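PDB 1Q5D: P450 epoxidase from Sorangium cellulosum, which belongs to the cytochrome P450 family of haem-thiolate proteins and holds a haem group beside a ligand pocket. Local coordinates for residues L291-V294 with L295-D298; F340-D344 with V345-R349; A375-A378 with V379-F383. One frame throughout, in Å; residues are numbered along the deposited sequence.

Contact 1 of 3, residues L291-V294 with L295-D298; sequences LDEV and LRFD
Glu293 OE1 is gripped by several groups: Arg296 NH2 meets it at 2.8 Å, and Arg350 NE and the backbone N of Asp347 also reach it. The partner oxygen, Glu293 OE2, takes Arg296 NE at 2.9 Å, making a side-on bidentate salt bridge with one nitrogen for each oxygen. Both N-H bonds are nearly straight and lie almost exactly in the guanidinium plane, but they meet the syn sides of the oxygens obliquely, because the carboxylate plane is turned 32° from that of the guanidinium. Each chain leaves with CG anti to its own backbone N (chi1 168° for Glu293, -164° for Arg296) and then bends, at chi2 in Glu293 and at chi2 and chi3 in Arg296, which lays the two chains side by side. The remaining nitrogen, Arg296 NH1, donates to the carbonyls of Leu334 and Pro343, while Phe340 adds a cation-pi contact. This ring of partners fixes the guanidinium's rotation, and the two arginines would probably keep Glu293 ionised. In the backbone, Phe297 N donates to Glu293 O at 2.8 Å. Asp298 N bonds to Val294 O, also at 2.8 Å, just where the chain leaves helical geometry; the carboxylate of Asp298 pairs with Arg404. On another side of the helix Leu295 touches the haem. Glu293 and Arg296 form the ExxR motif of the P450 K helix, completed by Arg350 as the family's Glu-Arg-Arg triad.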
ATOM      1  N   LEU A 291       6.257   8.455 -11.133  1.00 30.67           N
ATOM      2  CA  LEU A 291       5.552   7.445 -10.353  1.00 31.15           C
ATOM      3  C   LEU A 291       5.292   7.990  -8.965  1.00 30.01           C
ATOM      4  O   LEU A 291       4.264   7.694  -8.360  1.00 29.69           O
ATOM      5  CB  LEU A 291       6.354   6.137 -10.282  1.00 30.71           C
ATOM      6  CG  LEU A 291       6.526   5.429 -11.627  1.00 32.49           C
ATOM      7  CD1 LEU A 291       7.530   4.274 -11.496  1.00 31.98           C
ATOM      8  CD2 LEU A 291       5.178   4.917 -12.133  1.00 32.78           C
ATOM      9  N   ASP A 292       6.214   8.808  -8.465  1.00 29.47           N
ATOM     10  CA  ASP A 292       6.005   9.449  -7.170  1.00 29.96           C
ATOM     11  C   ASP A 292       4.889  10.493  -7.269  1.00 29.08           C
ATOM     12  O   ASP A 292       4.074  10.657  -6.342  1.00 29.84           O
ATOM     13  CB  ASP A 292       7.298  10.085  -6.650  1.00 30.52           C
ATOM     14  CG  ASP A 292       8.353   9.055  -6.287  1.00 32.54           C
ATOM     15  OD1 ASP A 292       7.988   7.906  -5.951  1.00 33.02           O
ATOM     16  OD2 ASP A 292       9.579   9.300  -6.299  1.00 33.62           O
ATOM     17  N   GLU A 293       4.859  11.200  -8.384  1.00 28.31           N
ATOM     18  CA  GLU A 293       3.806  12.182  -8.626  1.00 29.03           C
ATOM     19  C   GLU A 293       2.434  11.507  -8.816  1.00 27.94           C
ATOM     20  O   GLU A 293       1.410  12.105  -8.541  1.00 27.86           O
ATOM     21  CB  GLU A 293       4.163  13.076  -9.825  1.00 30.25           C
ATOM     22  CG  GLU A 293       3.028  13.947 -10.349  1.00 32.50           C
ATOM     23  CD  GLU A 293       2.659  15.087  -9.425  1.00 32.27           C
ATOM     24  OE1 GLU A 293       2.035  16.063  -9.903  1.00 33.81           O
ATOM     25  OE2 GLU A 293       2.994  15.031  -8.233  1.00 32.71           O
ATOM     26  N   VAL A 294       2.414  10.264  -9.292  1.00 28.89           N
ATOM     27  CA  VAL A 294       1.141   9.553  -9.413  1.00 28.46           C
ATOM     28  C   VAL A 294       0.500   9.454  -8.030  1.00 28.40           C
ATOM     29  O   VAL A 294      -0.693   9.744  -7.866  1.00 29.36           O
ATOM     30  CB  VAL A 294       1.308   8.140 -10.008  1.00 29.24           C
ATOM     31  CG1 VAL A 294       0.029   7.290  -9.776  1.00 28.37           C
ATOM     32  CG2 VAL A 294       1.618   8.209 -11.478  1.00 29.19           C
ATOM     33  N   LEU A 295       1.302   9.077  -7.030  1.00 28.05           N
ATOM     34  CA  LEU A 295       0.809   8.916  -5.662  1.00 27.91           C
ATOM     35  C   LEU A 295       0.555  10.229  -4.957  1.00 28.32           C
ATOM     36  O   LEU A 295      -0.252  10.291  -4.029  1.00 27.06           O
ATOM     37  CB  LEU A 295       1.759   8.066  -4.818  1.00 28.15           C
ATOM     38  CG  LEU A 295       1.851   6.596  -5.232  1.00 27.13           C
ATOM     39  CD1 LEU A 295       2.806   5.849  -4.354  1.00 27.51           C
ATOM     40  CD2 LEU A 295       0.474   5.917  -5.220  1.00 28.33           C
ATOM     41  N   ARG A 296       1.249  11.276  -5.393  1.00 28.52           N
ATOM     42  CA  ARG A 296       1.043  12.610  -4.840  1.00 29.27           C
ATOM     43  C   ARG A 296      -0.269  13.198  -5.400  1.00 29.36           C
ATOM     44  O   ARG A 296      -1.125  13.694  -4.649  1.00 29.51           O
ATOM     45  CB  ARG A 296       2.270  13.494  -5.182  1.00 29.32           C
ATOM     46  CG  ARG A 296       2.403  14.784  -4.360  1.00 30.14           C
ATOM     47  CD  ARG A 296       1.373  15.887  -4.726  1.00 30.22           C
ATOM     48  NE  ARG A 296       1.216  16.128  -6.164  1.00 31.45           N
ATOM     49  CZ  ARG A 296       0.243  16.881  -6.697  1.00 32.21           C
ATOM     50  NH1 ARG A 296      -0.668  17.438  -5.914  1.00 32.33           N
ATOM     51  NH2 ARG A 296       0.171  17.082  -8.007  1.00 31.89           N
ATOM     52  N   PHE A 297      -0.427  13.124  -6.718  1.00 29.59           N
ATOM     53  CA  PHE A 297      -1.541  13.760  -7.408  1.00 31.06           C
ATOM     54  C   PHE A 297      -2.825  12.948  -7.234  1.00 31.82           C
ATOM     55  O   PHE A 297      -3.915  13.517  -7.051  1.00 31.26           O
ATOM     56  CB  PHE A 297      -1.238  13.872  -8.905  1.00 31.65           C
ATOM     57  CG  PHE A 297      -2.429  14.256  -9.751  1.00 32.57           C
ATOM     58  CD1 PHE A 297      -2.994  15.516  -9.646  1.00 33.15           C
ATOM     59  CD2 PHE A 297      -2.958  13.370 -10.678  1.00 32.16           C
ATOM     60  CE1 PHE A 297      -4.082  15.878 -10.421  1.00 33.40           C
ATOM     61  CE2 PHE A 297      -4.043  13.729 -11.462  1.00 32.99           C
ATOM     62  CZ  PHE A 297      -4.607  14.983 -11.341  1.00 33.83           C
ATOM     63  N   ASP A 298      -2.686  11.628  -7.273  1.00 31.26           N
ATOM     64  CA  ASP A 298      -3.857  10.745  -7.278  1.00 32.35           C
ATOM     65  C   ASP A 298      -3.664   9.585  -6.324  1.00 31.01           C
ATOM     66  O   ASP A 298      -3.600   8.423  -6.743  1.00 32.74           O
ATOM     67  CB  ASP A 298      -4.080  10.230  -8.695  1.00 33.77           C
ATOM     68  CG  ASP A 298      -5.516   9.810  -8.953  1.00 36.24           C
ATOM     69  OD1 ASP A 298      -6.410  10.032  -8.103  1.00 37.45           O
ATOM     70  OD2 ASP A 298      -5.819   9.245 -10.017  1.00 37.83           O
TER

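Contact 2 of 3, residues F340-D344 with V345-R349; sequences FSRPD and VFDVR
The chain reverses through a type I beta turn from Arg342 to Val345, closed by Val345 N donating to Arg342 O at 3.0 Å, and then runs extended into an Asx turn at Asp347. This is loop rather than helix or strand, part of the segment between helices 330-333 and 368-385 of the P450 fold. Arg342 and Val345, at the two ends of the turn, also meet through their side chains: Arg342 CB lies 3.9 Å from Val345 CG2, and the guanidinium then passes over the valine, with Val345 CG1 3.8 Å from Arg342 NH2, above one face near the rim. The bend at chi3 of Arg342 (-37°) carries the group across Val345 toward Asp347, whose carboxylate stands nearly perpendicular to it, the planes 86° apart. Arg342 NH2 to Asp347 OD2 is a long salt bridge of 3.8 Å. A water makes the closer link, accepting from Arg342 NE at 3.3 Å, in the guanidinium plane, and donating to Asp347 OD2 at 3.1 Å; a weak bond to Ser341 O adds to its hold. Arg350 donates to the carbonyls of Ser341, Arg342 and Val345, while Phe346 packs on helix 287-297. The other carboxylate oxygen, Asp347 OD1, accepts from Arg349 N at 3.1 Å, the donor standing 55° out of the carboxylate plane.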
ATOM      1  N   PHE A 340       2.041  22.106  -2.307  1.00 39.41           N
ATOM      2  CA  PHE A 340       2.327  21.796  -3.700  1.00 39.31           C
ATOM      3  C   PHE A 340       1.675  22.864  -4.557  1.00 41.22           C
ATOM      4  O   PHE A 340       0.472  23.088  -4.450  1.00 41.52           O
ATOM      5  CB  PHE A 340       1.796  20.398  -4.082  1.00 37.78           C
ATOM      6  CG  PHE A 340       2.209  19.305  -3.122  1.00 36.03           C
ATOM      7  CD1 PHE A 340       3.429  18.651  -3.278  1.00 35.46           C
ATOM      8  CD2 PHE A 340       1.388  18.941  -2.065  1.00 34.89           C
ATOM      9  CE1 PHE A 340       3.819  17.668  -2.407  1.00 33.69           C
ATOM     10  CE2 PHE A 340       1.777  17.963  -1.167  1.00 33.89           C
ATOM     11  CZ  PHE A 340       2.999  17.313  -1.344  1.00 33.98           C
ATOM     12  N   SER A 341       2.469  23.532  -5.394  1.00 42.56           N
ATOM     13  CA  SER A 341       1.953  24.552  -6.301  1.00 43.90           C
ATOM     14  C   SER A 341       1.211  23.897  -7.437  1.00 43.94           C
ATOM     15  O   SER A 341       1.627  22.844  -7.923  1.00 44.46           O
ATOM     16  CB  SER A 341       3.096  25.398  -6.874  1.00 45.38           C
ATOM     17  OG  SER A 341       3.584  26.284  -5.887  1.00 47.68           O
ATOM     18  N   ARG A 342       0.127  24.531  -7.876  1.00 42.98           N
ATOM     19  CA  ARG A 342      -0.764  23.938  -8.860  1.00 43.21           C
ATOM     20  C   ARG A 342      -1.079  22.490  -8.469  1.00 41.76           C
ATOM     21  O   ARG A 342      -0.861  21.566  -9.256  1.00 40.68           O
ATOM     22  CB  ARG A 342      -0.147  23.989 -10.260  1.00 45.04           C
ATOM     23  CG  ARG A 342       0.170  25.406 -10.752  1.00 48.02           C
ATOM     24  CD  ARG A 342       0.565  25.466 -12.215  1.00 49.47           C
ATOM     25  NE  ARG A 342       1.363  24.302 -12.576  1.00 51.63           N
ATOM     26  CZ  ARG A 342       1.495  23.834 -13.809  1.00 52.47           C
ATOM     27  NH1 ARG A 342       0.891  24.442 -14.818  1.00 53.04           N
ATOM     28  NH2 ARG A 342       2.233  22.753 -14.033  1.00 53.13           N
ATOM     29  N   PRO A 343      -1.622  22.313  -7.268  1.00 40.59           N
ATOM     30  CA  PRO A 343      -1.761  20.976  -6.668  1.00 39.66           C
ATOM     31  C   PRO A 343      -2.705  20.070  -7.459  1.00 39.42           C
ATOM     32  O   PRO A 343      -2.589  18.850  -7.366  1.00 38.24           O
ATOM     33  CB  PRO A 343      -2.297  21.270  -5.255  1.00 39.66           C
ATOM     34  CG  PRO A 343      -2.968  22.624  -5.352  1.00 40.82           C
ATOM     35  CD  PRO A 343      -2.173  23.381  -6.407  1.00 40.40           C
ATOM     36  N   ASP A 344      -3.603  20.651  -8.252  1.00 38.69           N
ATOM     37  CA  ASP A 344      -4.558  19.848  -9.016  1.00 39.48           C
ATOM     38  C   ASP A 344      -4.076  19.586 -10.432  1.00 38.04           C
ATOM     39  O   ASP A 344      -4.842  19.223 -11.313  1.00 37.72           O
ATOM     40  CB  ASP A 344      -5.956  20.478  -8.991  1.00 41.81           C
ATOM     41  CG  ASP A 344      -6.383  20.878  -7.585  1.00 43.86           C
ATOM     42  OD1 ASP A 344      -6.107  20.119  -6.631  1.00 43.93           O
ATOM     43  OD2 ASP A 344      -6.987  21.948  -7.332  1.00 45.68           O
ATOM     44  N   VAL A 345      -2.778  19.744 -10.631  1.00 37.58           N
ATOM     45  CA  VAL A 345      -2.158  19.445 -11.910  1.00 38.14           C
ATOM     46  C   VAL A 345      -1.175  18.284 -11.721  1.00 37.08           C
ATOM     47  O   VAL A 345      -0.333  18.315 -10.827  1.00 36.34           O
ATOM     48  CB  VAL A 345      -1.388  20.674 -12.444  1.00 38.02           C
ATOM     49  CG1 VAL A 345      -0.610  20.323 -13.694  1.00 38.86           C
ATOM     50  CG2 VAL A 345      -2.361  21.862 -12.710  1.00 38.60           C
ATOM     51  N   PHE A 346      -1.302  17.271 -12.566  1.00 37.24           N
ATOM     52  CA  PHE A 346      -0.364  16.155 -12.616  1.00 36.31           C
ATOM     53  C   PHE A 346       0.902  16.629 -13.328  1.00 36.60           C
ATOM     54  O   PHE A 346       0.916  16.809 -14.550  1.00 36.42           O
ATOM     55  CB  PHE A 346      -1.011  14.985 -13.364  1.00 36.80           C
ATOM     56  CG  PHE A 346      -0.141  13.747 -13.479  1.00 36.85           C
ATOM     57  CD1 PHE A 346       0.355  13.108 -12.353  1.00 37.15           C
ATOM     58  CD2 PHE A 346       0.147  13.211 -14.724  1.00 37.16           C
ATOM     59  CE1 PHE A 346       1.139  11.964 -12.465  1.00 36.70           C
ATOM     60  CE2 PHE A 346       0.932  12.071 -14.848  1.00 37.13           C
ATOM     61  CZ  PHE A 346       1.424  11.444 -13.722  1.00 37.25           C
ATOM     62  N   ASP A 347       1.963  16.835 -12.556  1.00 36.54           N
ATOM     63  CA  ASP A 347       3.191  17.426 -13.094  1.00 36.49           C
ATOM     64  C   ASP A 347       4.395  16.546 -12.800  1.00 35.36           C
ATOM     65  O   ASP A 347       4.942  16.596 -11.722  1.00 35.31           O
ATOM     66  CB  ASP A 347       3.399  18.818 -12.496  1.00 37.17           C
ATOM     67  CG  ASP A 347       4.638  19.508 -13.031  1.00 37.71           C
ATOM     68  OD1 ASP A 347       5.293  18.977 -13.962  1.00 37.12           O
ATOM     69  OD2 ASP A 347       5.034  20.587 -12.560  1.00 38.46           O
ATOM     70  N   VAL A 348       4.801  15.742 -13.774  1.00 35.79           N
ATOM     71  CA  VAL A 348       5.874  14.773 -13.574  1.00 36.55           C
ATOM     72  C   VAL A 348       7.270  15.408 -13.434  1.00 37.93           C
ATOM     73  O   VAL A 348       8.250  14.707 -13.209  1.00 37.81           O
ATOM     74  CB  VAL A 348       5.875  13.721 -14.698  1.00 36.78           C
ATOM     75  CG1 VAL A 348       4.548  12.972 -14.724  1.00 36.27           C
ATOM     76  CG2 VAL A 348       6.159  14.365 -16.057  1.00 36.27           C
ATOM     77  N   ARG A 349       7.337  16.734 -13.545  1.00 38.83           N
ATOM     78  CA  ARG A 349       8.569  17.485 -13.319  1.00 40.83           C
ATOM     79  C   ARG A 349       8.609  18.137 -11.934  1.00 39.86           C
ATOM     80  O   ARG A 349       9.651  18.637 -11.507  1.00 39.67           O
ATOM     81  CB  ARG A 349       8.720  18.584 -14.373  1.00 43.33           C
ATOM     82  CG  ARG A 349       9.029  18.107 -15.766  1.00 47.00           C
ATOM     83  CD  ARG A 349       9.058  19.252 -16.790  1.00 50.33           C
ATOM     84  NE  ARG A 349       9.697  18.878 -18.048  1.00 53.13           N
ATOM     85  CZ  ARG A 349      10.989  18.588 -18.181  1.00 55.07           C
ATOM     86  NH1 ARG A 349      11.797  18.625 -17.127  1.00 56.21           N
ATOM     87  NH2 ARG A 349      11.479  18.255 -19.370  1.00 56.13           N
TER
HETATM   88  O   HOH W   1       3.431  22.537 -10.743  1.00 49.89           O

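Contact 3 of 3, residues A375-A378 with V379-F383; sequences AEIA and VGTIF
Ile377 and Thr381 lie side by side, one turn apart on helix 368-385, the L helix of the P450 fold, and point the same way toward helix 123-137. Thr381 OG1 sits beside its own backbone N (chi1 -66°), which turns the hydroxyl back onto the preceding turn: it donates to Ile377 O at 2.7 Å, while Thr381 N reaches the same oxygen at 3.0 Å from the opposite face of the carbonyl plane. One carbonyl thus serves two donors of one residue, and Gln127 NE2 ties the hydroxyl to the neighbouring helix. Ile377 CG2 flanks the hydroxyl at 4.2 Å from Thr381 OG1. On another side of the helix, Val379 CG2 packs against Ala375 O at 3.2 Å, alongside the bond from Val379 N to that oxygen; the side chains of Ala375 and Val379 also touch Leu291 of helix 287-297. Ile382 N bonds to Ala378 O at 3.2 Å, and Tyr149 OH reaches the same carbonyl. Ile382 CG2, set between its backbone N and carbonyl carbon, comes to 3.4 Å from Ala378 O. A turn beyond Val379, the Phe383 ring presents its edge to that valine, with CD1 of Phe383 3.8 Å from Val379 CG1.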
ATOM      1  N   ALA A 375       7.204  -0.794 -10.343  1.00 28.06           N
ATOM      2  CA  ALA A 375       6.408   0.092 -11.178  1.00 28.90           C
ATOM      3  C   ALA A 375       7.233   0.666 -12.332  1.00 29.37           C
ATOM      4  O   ALA A 375       6.739   0.827 -13.443  1.00 29.57           O
ATOM      5  CB  ALA A 375       5.780   1.208 -10.337  1.00 28.03           C
ATOM      6  N   GLU A 376       8.496   0.968 -12.063  1.00 31.23           N
ATOM      7  CA  GLU A 376       9.378   1.474 -13.117  1.00 33.30           C
ATOM      8  C   GLU A 376       9.473   0.459 -14.250  1.00 32.09           C
ATOM      9  O   GLU A 376       9.294   0.787 -15.423  1.00 31.73           O
ATOM     10  CB  GLU A 376      10.760   1.732 -12.529  1.00 36.79           C
ATOM     11  CG  GLU A 376      11.507   2.887 -13.167  1.00 40.65           C
ATOM     12  CD  GLU A 376      12.921   3.000 -12.633  1.00 43.15           C
ATOM     13  OE1 GLU A 376      13.160   2.602 -11.459  1.00 44.03           O
ATOM     14  OE2 GLU A 376      13.794   3.478 -13.394  1.00 44.98           O
ATOM     15  N   ILE A 377       9.725  -0.784 -13.888  1.00 30.76           N
ATOM     16  CA  ILE A 377       9.800  -1.858 -14.883  1.00 31.43           C
ATOM     17  C   ILE A 377       8.462  -2.089 -15.581  1.00 30.69           C
ATOM     18  O   ILE A 377       8.401  -2.170 -16.799  1.00 31.37           O
ATOM     19  CB  ILE A 377      10.294  -3.156 -14.216  1.00 30.37           C
ATOM     20  CG1 ILE A 377      11.772  -3.027 -13.846  1.00 31.48           C
ATOM     21  CG2 ILE A 377      10.090  -4.349 -15.141  1.00 31.07           C
ATOM     22  CD1 ILE A 377      12.260  -4.118 -12.905  1.00 30.96           C
ATOM     23  N   ALA A 378       7.379  -2.172 -14.809  1.00 30.78           N
ATOM     24  CA  ALA A 378       6.064  -2.496 -15.372  1.00 30.05           C
ATOM     25  C   ALA A 378       5.520  -1.399 -16.274  1.00 29.77           C
ATOM     26  O   ALA A 378       5.030  -1.673 -17.376  1.00 30.91           O
ATOM     27  CB  ALA A 378       5.047  -2.782 -14.242  1.00 29.61           C
ATOM     28  N   VAL A 379       5.579  -0.165 -15.790  1.00 29.48           N
ATOM     29  CA  VAL A 379       5.041   0.979 -16.520  1.00 30.92           C
ATOM     30  C   VAL A 379       5.986   1.378 -17.661  1.00 31.91           C
ATOM     31  O   VAL A 379       5.528   1.631 -18.774  1.00 33.65           O
ATOM     32  CB  VAL A 379       4.788   2.195 -15.618  1.00 30.53           C
ATOM     33  CG1 VAL A 379       4.174   3.358 -16.438  1.00 30.90           C
ATOM     34  CG2 VAL A 379       3.886   1.827 -14.418  1.00 29.88           C
ATOM     35  N   GLY A 380       7.287   1.415 -17.386  1.00 32.18           N
ATOM     36  CA  GLY A 380       8.268   1.687 -18.431  1.00 34.20           C
ATOM     37  C   GLY A 380       8.115   0.715 -19.602  1.00 35.19           C
ATOM     38  O   GLY A 380       7.973   1.133 -20.751  1.00 36.61           O
ATOM     39  N   THR A 381       8.096  -0.582 -19.304  1.00 34.49           N
ATOM     40  CA  THR A 381       7.985  -1.618 -20.340  1.00 34.36           C
ATOM     41  C   THR A 381       6.731  -1.518 -21.191  1.00 35.12           C
ATOM     42  O   THR A 381       6.800  -1.588 -22.433  1.00 34.71           O
ATOM     43  CB  THR A 381       8.023  -3.009 -19.704  1.00 34.46           C
ATOM     44  OG1 THR A 381       9.307  -3.242 -19.112  1.00 34.64           O
ATOM     45  CG2 THR A 381       7.892  -4.100 -20.771  1.00 33.79           C
ATOM     46  N   ILE A 382       5.574  -1.398 -20.541  1.00 34.42           N
ATOM     47  CA  ILE A 382       4.318  -1.408 -21.283  1.00 34.99           C
ATOM     48  C   ILE A 382       4.228  -0.266 -22.299  1.00 35.27           C
ATOM     49  O   ILE A 382       3.759  -0.459 -23.423  1.00 35.98           O
ATOM     50  CB  ILE A 382       3.061  -1.508 -20.342  1.00 34.52           C
ATOM     51  CG1 ILE A 382       1.824  -1.903 -21.156  1.00 35.33           C
ATOM     52  CG2 ILE A 382       2.841  -0.222 -19.573  1.00 34.32           C
ATOM     53  CD1 ILE A 382       0.615  -2.332 -20.318  1.00 33.65           C
ATOM     54  N   PHE A 383       4.703   0.914 -21.912  1.00 36.34           N
ATOM     55  CA  PHE A 383       4.691   2.078 -22.795  1.00 37.59           C
ATOM     56  C   PHE A 383       5.802   2.064 -23.848  1.00 39.24           C
ATOM     57  O   PHE A 383       5.652   2.679 -24.900  1.00 39.99           O
ATOM     58  CB  PHE A 383       4.747   3.385 -21.984  1.00 36.59           C
ATOM     59  CG  PHE A 383       3.408   3.810 -21.448  1.00 36.34           C
ATOM     60  CD1 PHE A 383       3.174   3.853 -20.076  1.00 35.48           C
ATOM     61  CD2 PHE A 383       2.370   4.131 -22.319  1.00 35.99           C
ATOM     62  CE1 PHE A 383       1.927   4.217 -19.577  1.00 36.06           C
ATOM     63  CE2 PHE A 383       1.131   4.511 -21.835  1.00 36.12           C
ATOM     64  CZ  PHE A 383       0.905   4.557 -20.456  1.00 35.81           C
TER

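In the fold
Contact 1 stands between the other two. Its centre is about 9 Å from that of contact 2, and polar bonds join them: Glu293 OE1 to Asp347 N, and Arg296 NH1 to Pro343 O, each 2.8 Å, both probable hydrogen bonds that pin the surface loop onto helix 287-297. Toward contact 3, about 15 Å away between centres, the joint is packing alone, with Leu291 CD2 4.1 Å from Val379 CG2. Contacts 2 and 3 do not touch; their nearest atoms are about 9 Å apart. The haem lies about 4 Å from the side chain of Leu295 and 7 Å from that of Ala375, but about 14 Å from that of Phe346.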